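PDB 1V0D: DNA fragmentation factor 40 KDA subunit from Mus musculus, which is the caspase-activated nuclease that fragments DNA and induces chromatin condensation during apoptosis. Local coordinates for residues A[174-178]-A[189-193]; A[283-289]-A[318-324]. All blocks are in the same frame, centred on the assembly; numbering follows the deposited sequence.

Interaction 1: residues A[174-178]-A[189-193]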
ATOM      1  N   VAL A 174      -4.772   7.405 -19.919  1.00 63.20           N
ATOM      2  CA  VAL A 174      -5.723   8.006 -20.843  1.00 63.71           C
ATOM      3  C   VAL A 174      -5.346   7.796 -22.315  1.00 65.68           C
ATOM      4  O   VAL A 174      -6.231   7.605 -23.153  1.00 66.97           O
ATOM      5  CB  VAL A 174      -5.905   9.511 -20.554  1.00 62.25           C
ATOM      6  CG1 VAL A 174      -6.855  10.125 -21.568  1.00 60.30           C
ATOM      7  CG2 VAL A 174      -6.457   9.698 -19.140  1.00 60.92           C
ATOM      8  N   SER A 175      -4.049   7.830 -22.637  1.00 66.53           N
ATOM      9  CA  SER A 175      -3.599   7.600 -24.017  1.00 66.53           C
ATOM     10  C   SER A 175      -3.868   6.153 -24.401  1.00 66.55           C
ATOM     11  O   SER A 175      -4.470   5.865 -25.438  1.00 65.78           O
ATOM     12  CB  SER A 175      -2.106   7.876 -24.160  1.00 66.08           C
ATOM     13  OG  SER A 175      -1.862   9.266 -24.212  1.00 69.17           O
ATOM     14  N   ALA A 176      -3.414   5.246 -23.546  1.00 66.29           N
ATOM     15  CA  ALA A 176      -3.603   3.822 -23.756  1.00 67.36           C
ATOM     16  C   ALA A 176      -5.020   3.479 -24.244  1.00 68.84           C
ATOM     17  O   ALA A 176      -5.258   2.389 -24.772  1.00 70.60           O
ATOM     18  CB  ALA A 176      -3.310   3.080 -22.456  1.00 66.56           C
ATOM     19  N   TYR A 177      -5.959   4.404 -24.073  1.00 68.66           N
ATOM     20  CA  TYR A 177      -7.337   4.159 -24.473  1.00 67.97           C
ATOM     21  C   TYR A 177      -7.639   4.536 -25.921  1.00 69.08           C
ATOM     22  O   TYR A 177      -8.645   4.096 -26.479  1.00 69.94           O
ATOM     23  CB  TYR A 177      -8.283   4.923 -23.545  1.00 65.96           C
ATOM     24  CG  TYR A 177      -9.723   4.445 -23.587  1.00 64.26           C
ATOM     25  CD1 TYR A 177     -10.104   3.267 -22.944  1.00 62.86           C
ATOM     26  CD2 TYR A 177     -10.708   5.185 -24.249  1.00 62.29           C
ATOM     27  CE1 TYR A 177     -11.433   2.837 -22.949  1.00 61.08           C
ATOM     28  CE2 TYR A 177     -12.038   4.765 -24.263  1.00 60.72           C
ATOM     29  CZ  TYR A 177     -12.397   3.590 -23.608  1.00 61.56           C
ATOM     30  OH  TYR A 177     -13.718   3.177 -23.590  1.00 59.28           O
ATOM     31  N   THR A 178      -6.775   5.336 -26.538  1.00 69.72           N
ATOM     32  CA  THR A 178      -7.009   5.762 -27.915  1.00 71.36           C
ATOM     33  C   THR A 178      -7.368   4.607 -28.845  1.00 72.39           C
ATOM     34  O   THR A 178      -8.067   4.800 -29.838  1.00 72.20           O
ATOM     35  CB  THR A 178      -5.779   6.492 -28.510  1.00 71.78           C
ATOM     36  OG1 THR A 178      -5.366   7.545 -27.631  1.00 73.42           O
ATOM     37  CG2 THR A 178      -6.128   7.107 -29.860  1.00 70.23           C
ATOM     38  N   TYR A 189      -9.273  12.548 -30.767  1.00 70.79           N
ATOM     39  CA  TYR A 189      -8.936  12.097 -29.425  1.00 68.57           C
ATOM     40  C   TYR A 189      -7.499  12.486 -29.132  1.00 68.06           C
ATOM     41  O   TYR A 189      -7.209  13.076 -28.090  1.00 67.72           O
ATOM     42  CB  TYR A 189      -9.078  10.581 -29.314  1.00 67.02           C
ATOM     43  CG  TYR A 189      -9.006  10.045 -27.901  1.00 64.25           C
ATOM     44  CD1 TYR A 189     -10.149   9.942 -27.114  1.00 62.92           C
ATOM     45  CD2 TYR A 189      -7.804   9.583 -27.373  1.00 64.72           C
ATOM     46  CE1 TYR A 189     -10.102   9.376 -25.840  1.00 61.25           C
ATOM     47  CE2 TYR A 189      -7.743   9.017 -26.096  1.00 63.05           C
ATOM     48  CZ  TYR A 189      -8.897   8.910 -25.339  1.00 61.50           C
ATOM     49  OH  TYR A 189      -8.845   8.298 -24.107  1.00 59.19           O
ATOM     50  N   LEU A 190      -6.603  12.161 -30.063  1.00 67.41           N
ATOM     51  CA  LEU A 190      -5.186  12.479 -29.902  1.00 67.57           C
ATOM     52  C   LEU A 190      -4.965  13.985 -29.879  1.00 67.12           C
ATOM     53  O   LEU A 190      -4.088  14.484 -29.174  1.00 66.32           O
ATOM     54  CB  LEU A 190      -4.369  11.836 -31.024  1.00 67.29           C
ATOM     55  CG  LEU A 190      -4.466  10.304 -31.048  1.00 68.36           C
ATOM     56  CD1 LEU A 190      -3.769   9.755 -32.285  1.00 67.74           C
ATOM     57  CD2 LEU A 190      -3.868   9.726 -29.773  1.00 65.80           C
ATOM     58  N   ARG A 191      -5.766  14.709 -30.652  1.00 67.98           N
ATOM     59  CA  ARG A 191      -5.666  16.160 -30.678  1.00 70.10           C
ATOM     60  C   ARG A 191      -6.034  16.693 -29.290  1.00 70.25           C
ATOM     61  O   ARG A 191      -5.329  17.544 -28.738  1.00 71.02           O
ATOM     62  CB  ARG A 191      -6.619  16.747 -31.726  1.00 72.22           C
ATOM     63  CG  ARG A 191      -6.773  18.261 -31.628  1.00 75.89           C
ATOM     64  CD  ARG A 191      -8.237  18.677 -31.756  1.00 79.52           C
ATOM     65  NE  ARG A 191      -8.538  19.939 -31.074  1.00 81.93           N
ATOM     66  CZ  ARG A 191      -8.375  20.150 -29.768  1.00 83.48           C
ATOM     67  NH1 ARG A 191      -7.907  19.185 -28.981  1.00 84.06           N
ATOM     68  NH2 ARG A 191      -8.687  21.329 -29.239  1.00 83.17           N
ATOM     69  N   VAL A 192      -7.140  16.187 -28.739  1.00 69.03           N
ATOM     70  CA  VAL A 192      -7.622  16.591 -27.416  1.00 67.60           C
ATOM     71  C   VAL A 192      -6.615  16.160 -26.360  1.00 67.60           C
ATOM     72  O   VAL A 192      -6.210  16.954 -25.507  1.00 67.75           O
ATOM     73  CB  VAL A 192      -9.005  15.944 -27.086  1.00 67.30           C
ATOM     74  CG1 VAL A 192      -9.383  16.197 -25.638  1.00 66.19           C
ATOM     75  CG2 VAL A 192     -10.081  16.518 -27.991  1.00 66.62           C
ATOM     76  N   LEU A 193      -6.207  14.899 -26.429  1.00 67.02           N
ATOM     77  CA  LEU A 193      -5.248  14.361 -25.480  1.00 67.21           C
ATOM     78  C   LEU A 193      -3.947  15.158 -25.519  1.00 67.22           C
ATOM     79  O   LEU A 193      -3.183  15.170 -24.553  1.00 67.90           O
ATOM     80  CB  LEU A 193      -4.988  12.889 -25.791  1.00 67.80           C
ATOM     81  CG  LEU A 193      -4.259  12.117 -24.697  1.00 69.64           C
ATOM     82  CD1 LEU A 193      -4.676  10.648 -24.732  1.00 71.41           C
ATOM     83  CD2 LEU A 193      -2.760  12.283 -24.873  1.00 70.01           C
TER
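The last part of helix 155-175 and the turn that continues from it meet one flank of helix 186-202. The two pieces run in opposite directions. Ser175 lies across from Leu193, with CA atoms 7.1 Å apart, and Thr178 from Tyr189, at 6.8 Å.

Tyr189 is the larger bump. Its ring enters a hollow formed by Val174, Tyr177 and Thr178. At the bottom, Tyr189 OH donates a hydrogen bond to Val174 O (2.9 Å) and lies 3.5 Å from Tyr177 CB. Thr178 OG1 rests 3.2 Å from Tyr189 CD2.

Leu193 is the second bump, one helical turn further on. Its CD1 lies 3.9 Å from Val174 CG1 and 3.2 Å from Ser175 OG. Leu190 adds a smaller contact at the rim, with CD2 3.4 Å from Thr178 OG1.

The hollow is shaped by a type I beta turn from Ser175 to Thr178. Thr178 N (2.6 Å) and Thr178 OG1 (2.9 Å) both donate to Ser175 O, so the threonine is held against its own turn. Leu275 and Ile279 of helix 267-281 touch Tyr189, and Leu294 of helix 287-295 touches Val174.

This is packing within a helical hairpin. The contact mixes van der Waals packing of Leu193 and the Tyr189 ring against aliphatic groups and hydroxyls with one hydrogen bond, which satisfies the buried tyrosine hydroxyl with the carbonyl of Val174.

Interaction 2: residues A[283-289]-A[318-324]; sequences REVNWEY and DRSRIYR
One arginine, Arg324, bridges two glutamates. Its NE pairs with Glu284 OE2 (3.2 Å, weak as a hydrogen bond) and its NH2 with Glu288 OE1 (2.7 Å). The extended side chain (chi1 m, chi2 and chi3 t) lays the guanidinium face over the backbone of Val285 to Trp287.

Residues 283-285 are extended, Asn286 centres an inverse gamma turn, and a helix follows from 287. In 318-324, Ser320 N donates to Asp318 OD2 (2.7 Å), an Asx turn, and Arg321 N to Asp318 O (2.8 Å); Tyr323 and Arg324 are extended. Val285 and Tyr323 form a single antiparallel bridge, a non-hydrogen-bonded pair with CA atoms 4.5 Å apart. It is framed by Arg324 N to Glu284 O (2.9 Å) and Asn286 N to Ile322 O (2.8 Å). Asn286 ND2 also donates to Arg321 O (2.9 Å).

Arg321 packs on one face of the Tyr289 ring (chi1 t), its CB 3.8 Å from the ring centroid (CH-pi). Tyr289 OH accepts from Asp318 N (3.0 Å). The Arg283 guanidinium lies flat on the Tyr323 ring, centres 3.8 Å apart and planes at 26°, and salt-bridges Asp281.

The core is an isolated antiparallel beta bridge, flanked by a salt-bridge network, fastening the loop after strand 300-303 to the extended residues leading into helix 287-295.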
ATOM      1  N   ARG A 283     -20.547  17.034 -31.546  1.00 53.46           N
ATOM      2  CA  ARG A 283     -20.574  18.378 -30.984  1.00 53.74           C
ATOM      3  C   ARG A 283     -19.162  18.693 -30.493  1.00 55.86           C
ATOM      4  O   ARG A 283     -18.354  17.788 -30.269  1.00 56.49           O
ATOM      5  CB  ARG A 283     -21.580  18.469 -29.831  1.00 50.03           C
ATOM      6  CG  ARG A 283     -23.012  18.743 -30.279  1.00 48.15           C
ATOM      7  CD  ARG A 283     -24.028  18.439 -29.180  1.00 46.42           C
ATOM      8  NE  ARG A 283     -24.075  17.006 -28.872  1.00 46.04           N
ATOM      9  CZ  ARG A 283     -24.686  16.470 -27.814  1.00 45.09           C
ATOM     10  NH1 ARG A 283     -25.326  17.237 -26.933  1.00 42.63           N
ATOM     11  NH2 ARG A 283     -24.647  15.156 -27.634  1.00 40.89           N
ATOM     12  N   GLU A 284     -18.854  19.974 -30.345  1.00 57.10           N
ATOM     13  CA  GLU A 284     -17.529  20.370 -29.892  1.00 59.20           C
ATOM     14  C   GLU A 284     -17.376  20.042 -28.406  1.00 57.02           C
ATOM     15  O   GLU A 284     -18.177  20.487 -27.578  1.00 57.23           O
ATOM     16  CB  GLU A 284     -17.331  21.867 -30.122  1.00 63.62           C
ATOM     17  CG  GLU A 284     -15.911  22.277 -30.472  1.00 68.91           C
ATOM     18  CD  GLU A 284     -15.696  23.764 -30.242  1.00 73.18           C
ATOM     19  OE1 GLU A 284     -16.635  24.541 -30.545  1.00 74.11           O
ATOM     20  OE2 GLU A 284     -14.600  24.153 -29.766  1.00 73.53           O
ATOM     21  N   VAL A 285     -16.340  19.278 -28.075  1.00 53.74           N
ATOM     22  CA  VAL A 285     -16.103  18.875 -26.698  1.00 51.56           C
ATOM     23  C   VAL A 285     -15.373  19.878 -25.816  1.00 51.67           C
ATOM     24  O   VAL A 285     -14.321  20.400 -26.174  1.00 51.43           O
ATOM     25  CB  VAL A 285     -15.328  17.559 -26.646  1.00 49.41           C
ATOM     26  CG1 VAL A 285     -15.047  17.184 -25.212  1.00 51.14           C
ATOM     27  CG2 VAL A 285     -16.123  16.473 -27.315  1.00 51.04           C
ATOM     28  N   ASN A 286     -15.945  20.126 -24.644  1.00 52.11           N
ATOM     29  CA  ASN A 286     -15.362  21.036 -23.672  1.00 51.23           C
ATOM     30  C   ASN A 286     -14.315  20.252 -22.888  1.00 51.39           C
ATOM     31  O   ASN A 286     -14.480  19.996 -21.690  1.00 49.22           O
ATOM     32  CB  ASN A 286     -16.446  21.558 -22.730  1.00 49.41           C
ATOM     33  CG  ASN A 286     -15.875  22.324 -21.557  1.00 50.51           C
ATOM     34  OD1 ASN A 286     -14.840  22.990 -21.676  1.00 52.39           O
ATOM     35  ND2 ASN A 286     -16.552  22.250 -20.416  1.00 50.25           N
ATOM     36  N   TRP A 287     -13.236  19.887 -23.576  1.00 53.03           N
ATOM     37  CA  TRP A 287     -12.160  19.101 -22.977  1.00 54.26           C
ATOM     38  C   TRP A 287     -11.618  19.623 -21.650  1.00 53.76           C
ATOM     39  O   TRP A 287     -11.099  18.848 -20.846  1.00 54.51           O
ATOM     40  CB  TRP A 287     -11.010  18.902 -23.983  1.00 56.38           C
ATOM     41  CG  TRP A 287     -10.212  20.121 -24.313  1.00 57.51           C
ATOM     42  CD1 TRP A 287     -10.315  20.889 -25.435  1.00 57.95           C
ATOM     43  CD2 TRP A 287      -9.180  20.713 -23.513  1.00 59.09           C
ATOM     44  NE1 TRP A 287      -9.412  21.928 -25.387  1.00 58.01           N
ATOM     45  CE2 TRP A 287      -8.702  21.844 -24.217  1.00 59.62           C
ATOM     46  CE3 TRP A 287      -8.612  20.399 -22.268  1.00 60.45           C
ATOM     47  CZ2 TRP A 287      -7.677  22.665 -23.717  1.00 59.91           C
ATOM     48  CZ3 TRP A 287      -7.590  21.220 -21.769  1.00 61.39           C
ATOM     49  CH2 TRP A 287      -7.137  22.339 -22.495  1.00 60.39           C
ATOM     50  N   GLU A 288     -11.742  20.920 -21.396  1.00 53.92           N
ATOM     51  CA  GLU A 288     -11.251  21.459 -20.126  1.00 52.97           C
ATOM     52  C   GLU A 288     -11.974  20.792 -18.952  1.00 50.80           C
ATOM     53  O   GLU A 288     -11.399  20.604 -17.874  1.00 49.15           O
ATOM     54  CB  GLU A 288     -11.457  22.980 -20.058  1.00 54.69           C
ATOM     55  CG  GLU A 288     -10.471  23.798 -20.883  1.00 58.81           C
ATOM     56  CD  GLU A 288     -10.722  23.702 -22.381  1.00 63.12           C
ATOM     57  OE1 GLU A 288     -11.707  23.034 -22.786  1.00 65.49           O
ATOM     58  OE2 GLU A 288      -9.941  24.303 -23.155  1.00 62.75           O
ATOM     59  N   TYR A 289     -13.243  20.445 -19.169  1.00 49.14           N
ATOM     60  CA  TYR A 289     -14.056  19.806 -18.137  1.00 45.69           C
ATOM     61  C   TYR A 289     -13.459  18.455 -17.757  1.00 44.43           C
ATOM     62  O   TYR A 289     -13.288  18.163 -16.564  1.00 44.15           O
ATOM     63  CB  TYR A 289     -15.508  19.637 -18.627  1.00 43.39           C
ATOM     64  CG  TYR A 289     -16.380  18.841 -17.678  1.00 40.98           C
ATOM     65  CD1 TYR A 289     -16.446  19.170 -16.328  1.00 40.73           C
ATOM     66  CD2 TYR A 289     -17.102  17.731 -18.121  1.00 39.02           C
ATOM     67  CE1 TYR A 289     -17.200  18.409 -15.436  1.00 41.00           C
ATOM     68  CE2 TYR A 289     -17.866  16.963 -17.239  1.00 37.93           C
ATOM     69  CZ  TYR A 289     -17.908  17.302 -15.896  1.00 41.15           C
ATOM     70  OH  TYR A 289     -18.618  16.523 -14.992  1.00 39.27           O
ATOM     71  N   ASP A 318     -21.263  15.364 -15.647  1.00 53.13           N
ATOM     72  CA  ASP A 318     -22.313  16.362 -15.741  1.00 51.77           C
ATOM     73  C   ASP A 318     -22.712  16.656 -17.181  1.00 51.27           C
ATOM     74  O   ASP A 318     -22.037  17.384 -17.902  1.00 51.25           O
ATOM     75  CB  ASP A 318     -21.872  17.637 -15.038  1.00 53.82           C
ATOM     76  CG  ASP A 318     -22.898  18.734 -15.141  1.00 57.54           C
ATOM     77  OD1 ASP A 318     -22.847  19.681 -14.329  1.00 59.59           O
ATOM     78  OD2 ASP A 318     -23.754  18.656 -16.045  1.00 60.31           O
ATOM     79  N   ARG A 319     -23.836  16.072 -17.572  1.00 51.03           N
ATOM     80  CA  ARG A 319     -24.423  16.194 -18.904  1.00 49.79           C
ATOM     81  C   ARG A 319     -24.293  17.585 -19.528  1.00 49.27           C
ATOM     82  O   ARG A 319     -24.053  17.723 -20.724  1.00 50.09           O
ATOM     83  CB  ARG A 319     -25.903  15.755 -18.802  1.00 51.15           C
ATOM     84  CG  ARG A 319     -26.856  16.132 -19.944  1.00 50.47           C
ATOM     85  CD  ARG A 319     -27.456  17.515 -19.730  1.00 49.96           C
ATOM     86  NE  ARG A 319     -27.909  18.104 -20.980  1.00 49.95           N
ATOM     87  CZ  ARG A 319     -27.266  17.984 -22.139  1.00 54.41           C
ATOM     88  NH1 ARG A 319     -26.136  17.287 -22.227  1.00 58.63           N
ATOM     89  NH2 ARG A 319     -27.742  18.569 -23.226  1.00 57.54           N
ATOM     90  N   SER A 320     -24.416  18.613 -18.704  1.00 48.86           N
ATOM     91  CA  SER A 320     -24.363  19.988 -19.176  1.00 48.44           C
ATOM     92  C   SER A 320     -22.979  20.617 -19.351  1.00 49.10           C
ATOM     93  O   SER A 320     -22.871  21.708 -19.922  1.00 50.04           O
ATOM     94  CB  SER A 320     -25.170  20.861 -18.226  1.00 47.31           C
ATOM     95  OG  SER A 320     -24.489  20.967 -16.985  1.00 50.11           O
ATOM     96  N   ARG A 321     -21.926  19.965 -18.862  1.00 48.07           N
ATOM     97  CA  ARG A 321     -20.581  20.534 -18.980  1.00 46.62           C
ATOM     98  C   ARG A 321     -19.700  19.812 -19.987  1.00 47.16           C
ATOM     99  O   ARG A 321     -18.553  20.189 -20.194  1.00 47.29           O
ATOM    100  CB  ARG A 321     -19.882  20.520 -17.623  1.00 46.64           C
ATOM    101  CG  ARG A 321     -20.643  21.221 -16.520  1.00 47.44           C
ATOM    102  CD  ARG A 321     -19.909  21.100 -15.196  1.00 49.17           C
ATOM    103  NE  ARG A 321     -18.579  21.704 -15.232  1.00 51.36           N
ATOM    104  CZ  ARG A 321     -17.694  21.608 -14.242  1.00 52.84           C
ATOM    105  NH1 ARG A 321     -18.002  20.928 -13.143  1.00 53.20           N
ATOM    106  NH2 ARG A 321     -16.502  22.186 -14.346  1.00 53.16           N
ATOM    107  N   ILE A 322     -20.236  18.776 -20.620  1.00 47.83           N
ATOM    108  CA  ILE A 322     -19.461  18.005 -21.577  1.00 47.49           C
ATOM    109  C   ILE A 322     -19.160  18.736 -22.889  1.00 49.27           C
ATOM    110  O   ILE A 322     -18.035  18.650 -23.403  1.00 48.46           O
ATOM    111  CB  ILE A 322     -20.160  16.656 -21.860  1.00 46.18           C
ATOM    112  CG1 ILE A 322     -20.142  15.807 -20.581  1.00 45.09           C
ATOM    113  CG2 ILE A 322     -19.478  15.931 -23.011  1.00 45.13           C
ATOM    114  CD1 ILE A 322     -20.885  14.491 -20.675  1.00 42.17           C
ATOM    115  N   TYR A 323     -20.140  19.468 -23.423  1.00 50.27           N
ATOM    116  CA  TYR A 323     -19.924  20.181 -24.684  1.00 51.14           C
ATOM    117  C   TYR A 323     -19.862  21.697 -24.566  1.00 52.66           C
ATOM    118  O   TYR A 323     -20.437  22.291 -23.656  1.00 51.42           O
ATOM    119  CB  TYR A 323     -20.999  19.805 -25.700  1.00 48.35           C
ATOM    120  CG  TYR A 323     -21.118  18.321 -25.956  1.00 47.03           C
ATOM    121  CD1 TYR A 323     -22.132  17.578 -25.367  1.00 46.49           C
ATOM    122  CD2 TYR A 323     -20.222  17.662 -26.793  1.00 45.24           C
ATOM    123  CE1 TYR A 323     -22.256  16.222 -25.602  1.00 44.90           C
ATOM    124  CE2 TYR A 323     -20.334  16.309 -27.033  1.00 44.34           C
ATOM    125  CZ  TYR A 323     -21.355  15.592 -26.432  1.00 45.86           C
ATOM    126  OH  TYR A 323     -21.466  14.233 -26.637  1.00 48.32           O
ATOM    127  N   ARG A 324     -19.153  22.319 -25.503  1.00 57.23           N
ATOM    128  CA  ARG A 324     -19.012  23.768 -25.510  1.00 61.35           C
ATOM    129  C   ARG A 324     -20.305  24.405 -25.980  1.00 65.49           C
ATOM    130  O   ARG A 324     -20.865  24.005 -27.006  1.00 65.70           O
ATOM    131  CB  ARG A 324     -17.879  24.205 -26.441  1.00 60.17           C
ATOM    132  CG  ARG A 324     -16.482  23.902 -25.939  1.00 60.17           C
ATOM    133  CD  ARG A 324     -15.446  24.604 -26.801  1.00 59.51           C
ATOM    134  NE  ARG A 324     -14.106  24.050 -26.646  1.00 57.88           N
ATOM    135  CZ  ARG A 324     -13.464  23.958 -25.487  1.00 58.88           C
ATOM    136  NH1 ARG A 324     -14.035  24.383 -24.366  1.00 58.23           N
ATOM    137  NH2 ARG A 324     -12.243  23.445 -25.451  1.00 59.86           N
TER
HETATM  138  O   HOH W   1     -16.566  22.985 -17.106  1.00 45.63           O

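How the interactions relate
Interaction 1 joins two helical elements and is partly buried; interaction 2 joins a helix start to an irregular segment at the surface. Their chemistry follows. The first relies on side-chain packing and a single tyrosine hydroxyl-to-carbonyl hydrogen bond, the second on backbone bonds, salt bridges and arginines laid over tyrosines. Interaction 2 also covers more area, 769 Å² against 316 Å². Both pack on helix 267-281; helix 287-295 touches interaction 1 from outside and supplies part of interaction 2. The centres of interactions 1 and 2 are about 16 Å apart. They touch where Val192 CG1 of interaction 1 meets Trp287 CB of interaction 2 at 3.6 Å. Along the chain, interaction 1 closes before interaction 2 opens.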